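Local coordinates for protein exodeoxyribonuclease III (Methanosarcina mazei, PDB 5J8N) that probably cleaves DNA at abasic sites and trims it from 3' ends, as a magnesium-binding member of the AP endonuclease/exonuclease III family, at residues 50-61 against 73-84. The protein carries 3 engineered substitutions. Numbering follows the deposited sequence.
Sequences VKNIQGYYNYFV and TFSKNKPIKLEK
T73 and Y59 form a hydrogen-bonded antiparallel pair, T73 N giving its hydrogen to Y59 O at 2.8 Å and T73 O accepting from Y59 N. This joins strand 57-61, outermost in its sheet, to strand 71-75, the two arms of a beta hairpin in the DNase I-like fold. The T73 hydroxyl is held by N109. On the other face F74 lies between V50, I53 and N58 and, beyond them, L26 of helix 22-27, a place suited to a large apolar ring: V50 CG1 meets its edge at CZ, 3.5 Å away, and the edge of F60 points at its face with planes at 86°, an offset edge-to-face pair. N58 CB lies against F74 CD2, while its amide turns away to give K51 O a weak bond. S75 and Y57 repeat the two-bond ladder, and the small S75 side chain reaches forward to N77 O, 2.7 Å from OG, its hydroxyl also bonding Y102. The aliphatic chain of K76 passes obliquely across Y56, with CE 3.6 Å from Y56 OH; its amine reaches H29 O, and that hydroxyl F31 O. K78 CB sits over one face of the Y57 ring, a CH-pi contact 3.8 Å from the centroid. Y57 CG stands anti to the carbonyl carbon (chi1 -64°), which lays the ring beside the turn, its edge toward S75 O and K76 O. Replacing Y57 by an alanine would probably leave K78 CB without the ring face it rests on and open a gap beside S75 O and K76 O. P79 CD then packs 3.5 Å from Y59 CE2, and L82 CD2 lies against Y59 CD1, so the broad ring meets both. The chemistry thus divides: backbone bonds set the hairpin's register, F74 centres an apolar cluster with V50 and F60 on one face, and on the other Y57 and Y59 pack over K78, P79 and L82, their amphipathic rings consistent with partly exposed positions.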
# COMPACT_ATOMS: atom_id res chain seq x y z
N VAL A 50 -15.37 -9.68 8.63
CA VAL A 50 -14.71 -9.50 7.35
C VAL A 50 -15.02 -10.68 6.46
O VAL A 50 -15.21 -10.50 5.26
CB VAL A 50 -13.15 -9.33 7.53
CG1 VAL A 50 -12.42 -9.62 6.28
CG2 VAL A 50 -12.83 -7.92 8.01
N LYS A 51 -15.11 -11.87 7.06
CA LYS A 51 -15.28 -13.11 6.31
C LYS A 51 -16.39 -13.02 5.29
O LYS A 51 -16.15 -13.08 4.08
CB LYS A 51 -15.54 -14.28 7.26
CG LYS A 51 -14.29 -14.88 7.84
CD LYS A 51 -14.64 -15.83 8.97
CE LYS A 51 -13.45 -16.67 9.37
NZ LYS A 51 -13.71 -17.41 10.64
N ASN A 52 -17.61 -12.84 5.78
CA ASN A 52 -18.74 -12.77 4.86
C ASN A 52 -19.34 -11.38 4.80
O ASN A 52 -20.50 -11.16 5.16
CB ASN A 52 -19.79 -13.82 5.24
CG ASN A 52 -19.35 -15.24 4.91
OD1 ASN A 52 -19.40 -15.66 3.76
ND2 ASN A 52 -18.89 -15.96 5.93
N ILE A 53 -18.51 -10.46 4.33
CA ILE A 53 -18.96 -9.18 3.80
C ILE A 53 -19.81 -9.53 2.60
O ILE A 53 -19.58 -10.58 1.99
CB ILE A 53 -17.78 -8.30 3.40
CG1 ILE A 53 -16.99 -7.94 4.65
CG2 ILE A 53 -18.25 -7.04 2.70
CD1 ILE A 53 -17.71 -6.98 5.53
N GLN A 54 -20.79 -8.68 2.29
CA GLN A 54 -21.68 -8.83 1.15
C GLN A 54 -21.43 -7.72 0.11
O GLN A 54 -21.19 -6.56 0.47
CB GLN A 54 -23.16 -8.82 1.59
CG GLN A 54 -23.53 -7.79 2.68
CD GLN A 54 -22.89 -8.05 4.06
OE1 GLN A 54 -22.94 -9.17 4.58
NE2 GLN A 54 -22.25 -7.03 4.62
N GLY A 55 -21.51 -8.09 -1.16
CA GLY A 55 -21.23 -7.21 -2.28
C GLY A 55 -19.73 -7.03 -2.55
O GLY A 55 -19.39 -6.26 -3.43
N TYR A 56 -18.87 -7.70 -1.76
CA TYR A 56 -17.41 -7.70 -2.04
C TYR A 56 -16.86 -9.12 -2.09
O TYR A 56 -17.29 -9.96 -1.32
CB TYR A 56 -16.61 -6.94 -0.99
CG TYR A 56 -16.72 -5.44 -1.05
CD1 TYR A 56 -15.83 -4.69 -1.81
CD2 TYR A 56 -17.70 -4.78 -0.30
CE1 TYR A 56 -15.90 -3.26 -1.85
CE2 TYR A 56 -17.79 -3.38 -0.36
CZ TYR A 56 -16.88 -2.63 -1.12
OH TYR A 56 -17.01 -1.26 -1.15
N TYR A 57 -15.95 -9.35 -3.01
CA TYR A 57 -15.05 -10.50 -2.97
C TYR A 57 -13.92 -10.10 -2.05
O TYR A 57 -13.54 -8.92 -2.00
CB TYR A 57 -14.53 -10.84 -4.36
CG TYR A 57 -15.64 -11.28 -5.28
CD1 TYR A 57 -16.01 -12.63 -5.36
CD2 TYR A 57 -16.33 -10.36 -6.09
CE1 TYR A 57 -17.03 -13.04 -6.18
CE2 TYR A 57 -17.36 -10.78 -6.92
CZ TYR A 57 -17.71 -12.13 -6.95
OH TYR A 57 -18.73 -12.56 -7.76
N ASN A 58 -13.34 -11.05 -1.33
CA ASN A 58 -12.16 -10.70 -0.56
C ASN A 58 -11.10 -11.79 -0.62
O ASN A 58 -11.45 -12.97 -0.75
CB ASN A 58 -12.53 -10.41 0.91
CG ASN A 58 -12.87 -11.65 1.69
OD1 ASN A 58 -11.99 -12.27 2.29
ND2 ASN A 58 -14.14 -12.07 1.63
N TYR A 59 -9.85 -11.34 -0.54
CA TYR A 59 -8.68 -12.24 -0.69
C TYR A 59 -7.62 -11.80 0.28
O TYR A 59 -7.33 -10.60 0.35
CB TYR A 59 -8.13 -12.21 -2.13
CG TYR A 59 -9.26 -12.47 -3.12
CD1 TYR A 59 -9.68 -13.75 -3.37
CD2 TYR A 59 -9.93 -11.42 -3.71
CE1 TYR A 59 -10.76 -13.98 -4.22
CE2 TYR A 59 -10.98 -11.66 -4.53
CZ TYR A 59 -11.38 -12.89 -4.80
OH TYR A 59 -12.49 -13.13 -5.59
N PHE A 60 -7.03 -12.72 1.03
CA PHE A 60 -6.04 -12.38 2.04
C PHE A 60 -4.84 -13.28 1.94
O PHE A 60 -5.00 -14.49 1.56
CB PHE A 60 -6.64 -12.55 3.47
CG PHE A 60 -7.50 -11.40 3.89
CD1 PHE A 60 -8.84 -11.34 3.51
CD2 PHE A 60 -6.93 -10.31 4.56
CE1 PHE A 60 -9.63 -10.22 3.90
CE2 PHE A 60 -7.70 -9.20 4.97
CZ PHE A 60 -9.05 -9.18 4.63
N VAL A 61 -3.70 -12.75 2.35
CA VAL A 61 -2.50 -13.61 2.53
C VAL A 61 -1.98 -13.32 3.92
O VAL A 61 -1.98 -12.15 4.39
CB VAL A 61 -1.45 -13.36 1.45
CG1 VAL A 61 -0.89 -12.01 1.48
CG2 VAL A 61 -0.31 -14.43 1.54
N THR A 73 -7.26 -7.78 -0.00
CA THR A 73 -7.92 -6.96 -1.02
C THR A 73 -9.37 -7.37 -1.09
O THR A 73 -9.72 -8.52 -1.23
CB THR A 73 -7.27 -7.19 -2.39
OG1 THR A 73 -5.94 -6.69 -2.31
CG2 THR A 73 -8.02 -6.46 -3.52
N PHE A 74 -10.23 -6.36 -0.98
CA PHE A 74 -11.67 -6.46 -1.24
C PHE A 74 -12.02 -5.80 -2.55
O PHE A 74 -11.53 -4.71 -2.82
CB PHE A 74 -12.46 -5.73 -0.14
CG PHE A 74 -12.24 -6.24 1.24
CD1 PHE A 74 -11.12 -5.82 1.99
CD2 PHE A 74 -13.15 -7.11 1.81
CE1 PHE A 74 -10.94 -6.27 3.31
CE2 PHE A 74 -12.98 -7.58 3.11
CZ PHE A 74 -11.86 -7.14 3.85
N SER A 75 -12.88 -6.42 -3.35
CA SER A 75 -13.30 -5.75 -4.58
C SER A 75 -14.71 -6.13 -4.91
O SER A 75 -15.17 -7.27 -4.74
CB SER A 75 -12.34 -6.02 -5.78
OG SER A 75 -12.21 -7.39 -6.02
N LYS A 76 -15.42 -5.16 -5.49
CA LYS A 76 -16.77 -5.42 -5.94
C LYS A 76 -16.80 -6.41 -7.12
O LYS A 76 -17.72 -7.22 -7.22
CB LYS A 76 -17.49 -4.11 -6.35
CG LYS A 76 -17.68 -3.17 -5.16
CD LYS A 76 -18.56 -1.97 -5.54
CE LYS A 76 -18.71 -1.01 -4.37
NZ LYS A 76 -19.75 0.03 -4.70
N ASN A 77 -15.79 -6.32 -7.99
CA ASN A 77 -15.65 -7.23 -9.13
C ASN A 77 -14.71 -8.40 -8.78
O ASN A 77 -13.74 -8.21 -8.05
CB ASN A 77 -15.11 -6.49 -10.34
CG ASN A 77 -16.13 -5.52 -10.95
OD1 ASN A 77 -17.33 -5.67 -10.78
ND2 ASN A 77 -15.63 -4.52 -11.64
N LYS A 78 -15.00 -9.57 -9.35
CA LYS A 78 -14.16 -10.74 -9.12
C LYS A 78 -12.90 -10.62 -9.96
O LYS A 78 -12.98 -10.37 -11.14
CB LYS A 78 -14.90 -12.04 -9.48
CG LYS A 78 -14.09 -13.28 -9.06
CD LYS A 78 -14.61 -14.56 -9.71
CE LYS A 78 -15.99 -14.88 -9.22
NZ LYS A 78 -16.34 -16.27 -9.67
N PRO A 79 -11.75 -10.78 -9.32
CA PRO A 79 -10.53 -10.81 -10.12
C PRO A 79 -10.51 -11.92 -11.13
O PRO A 79 -11.07 -12.98 -10.90
CB PRO A 79 -9.43 -11.11 -9.09
CG PRO A 79 -10.01 -10.83 -7.76
CD PRO A 79 -11.49 -10.99 -7.89
N ILE A 80 -9.80 -11.71 -12.23
CA ILE A 80 -9.57 -12.78 -13.19
C ILE A 80 -8.35 -13.63 -12.88
O ILE A 80 -8.18 -14.68 -13.49
CB ILE A 80 -9.46 -12.25 -14.65
CG1 ILE A 80 -8.27 -11.33 -14.80
CG2 ILE A 80 -10.70 -11.43 -15.02
CD1 ILE A 80 -8.19 -10.75 -16.27
N LYS A 81 -7.52 -13.19 -11.94
CA LYS A 81 -6.32 -13.95 -11.49
C LYS A 81 -5.98 -13.45 -10.11
O LYS A 81 -6.11 -12.26 -9.79
CB LYS A 81 -5.13 -13.72 -12.45
CG LYS A 81 -3.93 -14.62 -12.21
CD LYS A 81 -2.85 -14.46 -13.33
CE LYS A 81 -2.38 -15.84 -13.79
NZ LYS A 81 -1.88 -16.69 -12.66
N LEU A 82 -5.53 -14.40 -9.29
CA LEU A 82 -5.18 -14.17 -7.91
C LEU A 82 -3.82 -14.83 -7.68
O LEU A 82 -3.70 -16.04 -7.95
CB LEU A 82 -6.26 -14.79 -6.97
CG LEU A 82 -5.87 -14.87 -5.49
CD1 LEU A 82 -5.81 -13.47 -4.89
CD2 LEU A 82 -6.95 -15.72 -4.85
N GLU A 83 -2.83 -14.06 -7.19
CA GLU A 83 -1.55 -14.67 -6.84
C GLU A 83 -1.05 -14.10 -5.54
O GLU A 83 -1.01 -12.87 -5.35
CB GLU A 83 -0.50 -14.45 -7.95
CG GLU A 83 -0.94 -15.05 -9.25
CD GLU A 83 0.14 -15.05 -10.31
OE1 GLU A 83 1.25 -14.55 -10.04
OE2 GLU A 83 -0.11 -15.57 -11.41
N LYS A 84 -0.76 -15.03 -4.64
CA LYS A 84 -0.26 -14.67 -3.34
C LYS A 84 1.23 -14.86 -3.42
O LYS A 84 1.72 -15.98 -3.53
CB LYS A 84 -0.92 -15.53 -2.26
CG LYS A 84 -2.42 -15.26 -2.16
CD LYS A 84 -3.14 -16.26 -1.28
CE LYS A 84 -4.62 -15.91 -1.16
NZ LYS A 84 -5.37 -16.82 -0.23
O HOH W 1 -20.07 -6.87 -5.77
O HOH W 2 -8.10 -15.68 0.12